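Local coordinates for protein antigen, P35 (Borreliella spielmanii A14S, PDB 6HPN) that is an outer surface protein, probably a lipoprotein, of the PFam54 family, orthologous to BBA64 of Borrelia burgdorferi and thought to contribute to Lyme disease pathogenesis, at residues 172-176 with 193-197. Numbering follows the deposited sequence.
Sequences DIIKE and NVELK
Asn-193 reaches across to Glu-176 and begins a three-residue polar cluster, a clear case of one carboxylate oxygen tying two roughly antiparallel helices together. Asn-193 throws its CG away from the backbone N, which carries the amide toward helix 146-179, and ND2 donates to OE1 of Glu-176 at 2.8 Å. The bond is nearly straight (169°) and lies in the amide plane, although the carboxylate is turned 64° from that plane. Next along the helix, Val-194 adds a looser apolar touch, its CG2 lying 4.4 Å from CD1 of Ile-173. One turn on, Lys-197 gives Ile-173 its main packing, laying its extended chain alongside with CD 3.4 Å from CG1. A bend at chi4 (78°) then turns NZ to the syn lone pair of Glu-176 OE1, forming a salt bridge of 2.7 Å. The same NZ donates to Asn-193 OD1, above the carbonyl plane, so amide, ammonium and carboxylate close a triangle that fixes the amide's rotation. Asp-172, whose CB lies against CE of Lys-197, turns OD2 to a salt bridge with Lys-168. Leu-183 of helix 181-185 touches Glu-176 and Asn-193, while on helix 89-102 Ile-98 meets Ile-173 and Leu-102 meets Val-194, joining four helices of this C-terminal, all-helical Bbcrasp-1-type domain.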
loop_
_atom_site.group_PDB
_atom_site.type_symbol
_atom_site.label_atom_id
_atom_site.label_comp_id
_atom_site.label_asym_id
_atom_site.label_seq_id
_atom_site.Cartn_x
_atom_site.Cartn_y
_atom_site.Cartn_z
ATOM N N ASP A 172 15.787 -2.373 -2.013
ATOM C CA ASP A 172 16.765 -3.325 -2.607
ATOM C C ASP A 172 16.912 -3.029 -4.099
ATOM O O ASP A 172 18.064 -2.952 -4.588
ATOM C CB ASP A 172 16.360 -4.780 -2.363
ATOM C CG ASP A 172 16.582 -5.213 -0.924
ATOM O OD1 ASP A 172 17.212 -4.455 -0.208
ATOM O OD2 ASP A 172 16.125 -6.307 -0.533
ATOM N N ILE A 173 15.779 -2.909 -4.785
ATOM C CA ILE A 173 15.691 -2.478 -6.206
ATOM C C ILE A 173 16.552 -1.220 -6.353
ATOM O O ILE A 173 17.366 -1.169 -7.270
ATOM C CB ILE A 173 14.215 -2.246 -6.607
ATOM C CG1 ILE A 173 13.465 -3.560 -6.826
ATOM C CG2 ILE A 173 14.102 -1.376 -7.836
ATOM C CD1 ILE A 173 11.923 -3.440 -6.871
ATOM N N ILE A 174 16.387 -0.248 -5.464
ATOM C CA ILE A 174 17.125 1.046 -5.528
ATOM C C ILE A 174 18.626 0.796 -5.296
ATOM O O ILE A 174 19.430 1.281 -6.111
ATOM C CB ILE A 174 16.520 2.056 -4.528
ATOM C CG1 ILE A 174 15.131 2.496 -4.993
ATOM C CG2 ILE A 174 17.425 3.259 -4.309
ATOM C CD1 ILE A 174 14.399 3.373 -4.013
ATOM N N LYS A 175 18.974 0.096 -4.213
ATOM C CA LYS A 175 20.376 -0.211 -3.849
ATOM C C LYS A 175 21.033 -0.927 -5.026
ATOM O O LYS A 175 22.110 -0.481 -5.430
ATOM C CB LYS A 175 20.459 -1.048 -2.573
ATOM C CG LYS A 175 20.826 -0.256 -1.324
ATOM C CD LYS A 175 20.008 -0.564 -0.054
ATOM C CE LYS A 175 19.724 0.686 0.768
ATOM N NZ LYS A 175 18.744 0.448 1.857
ATOM N N GLU A 176 20.374 -1.954 -5.569
ATOM C CA GLU A 176 20.939 -2.860 -6.600
ATOM C C GLU A 176 21.098 -2.097 -7.918
ATOM O O GLU A 176 22.149 -2.290 -8.590
ATOM C CB GLU A 176 20.076 -4.113 -6.752
ATOM C CG GLU A 176 20.175 -5.023 -5.545
ATOM C CD GLU A 176 19.021 -5.986 -5.345
ATOM O OE1 GLU A 176 18.226 -6.171 -6.285
ATOM O OE2 GLU A 176 18.923 -6.550 -4.240
ATOM N N ASN A 193 14.874 -8.697 -12.464
ATOM C CA ASN A 193 15.164 -8.369 -11.038
ATOM C C ASN A 193 13.848 -8.043 -10.312
ATOM O O ASN A 193 13.562 -8.614 -9.222
ATOM C CB ASN A 193 16.168 -7.213 -10.912
ATOM C CG ASN A 193 16.370 -6.721 -9.487
ATOM O OD1 ASN A 193 15.437 -6.224 -8.862
ATOM N ND2 ASN A 193 17.583 -6.812 -8.965
ATOM N N VAL A 194 13.062 -7.154 -10.912
ATOM C CA VAL A 194 11.759 -6.700 -10.364
ATOM C C VAL A 194 10.784 -7.879 -10.308
ATOM O O VAL A 194 10.185 -8.063 -9.230
ATOM C CB VAL A 194 11.188 -5.541 -11.189
ATOM C CG1 VAL A 194 9.799 -5.159 -10.708
ATOM C CG2 VAL A 194 12.124 -4.345 -11.151
ATOM N N GLU A 195 10.654 -8.653 -11.393
ATOM C CA GLU A 195 9.699 -9.797 -11.467
ATOM C C GLU A 195 9.979 -10.824 -10.361
ATOM O O GLU A 195 9.009 -11.359 -9.809
ATOM C CB GLU A 195 9.744 -10.483 -12.825
ATOM C CG GLU A 195 8.637 -11.503 -12.999
ATOM C CD GLU A 195 8.316 -11.801 -14.450
ATOM O OE1 GLU A 195 9.192 -11.597 -15.285
ATOM O OE2 GLU A 195 7.184 -12.205 -14.745
ATOM N N LEU A 196 11.247 -11.091 -10.048
ATOM C CA LEU A 196 11.627 -12.059 -8.979
ATOM C C LEU A 196 11.070 -11.565 -7.649
ATOM O O LEU A 196 10.571 -12.391 -6.899
ATOM C CB LEU A 196 13.151 -12.229 -8.909
ATOM C CG LEU A 196 13.764 -13.112 -9.999
ATOM C CD1 LEU A 196 15.283 -13.182 -9.851
ATOM C CD2 LEU A 196 13.156 -14.516 -10.002
ATOM N N LYS A 197 11.146 -10.254 -7.401
ATOM C CA LYS A 197 10.703 -9.607 -6.136
ATOM C C LYS A 197 9.169 -9.519 -6.065
ATOM O O LYS A 197 8.667 -9.351 -4.936
ATOM C CB LYS A 197 11.303 -8.203 -6.035
ATOM C CG LYS A 197 12.748 -8.152 -5.572
ATOM C CD LYS A 197 13.328 -6.771 -5.660
ATOM C CE LYS A 197 14.758 -6.690 -5.177
ATOM N NZ LYS A 197 15.692 -7.214 -6.198
#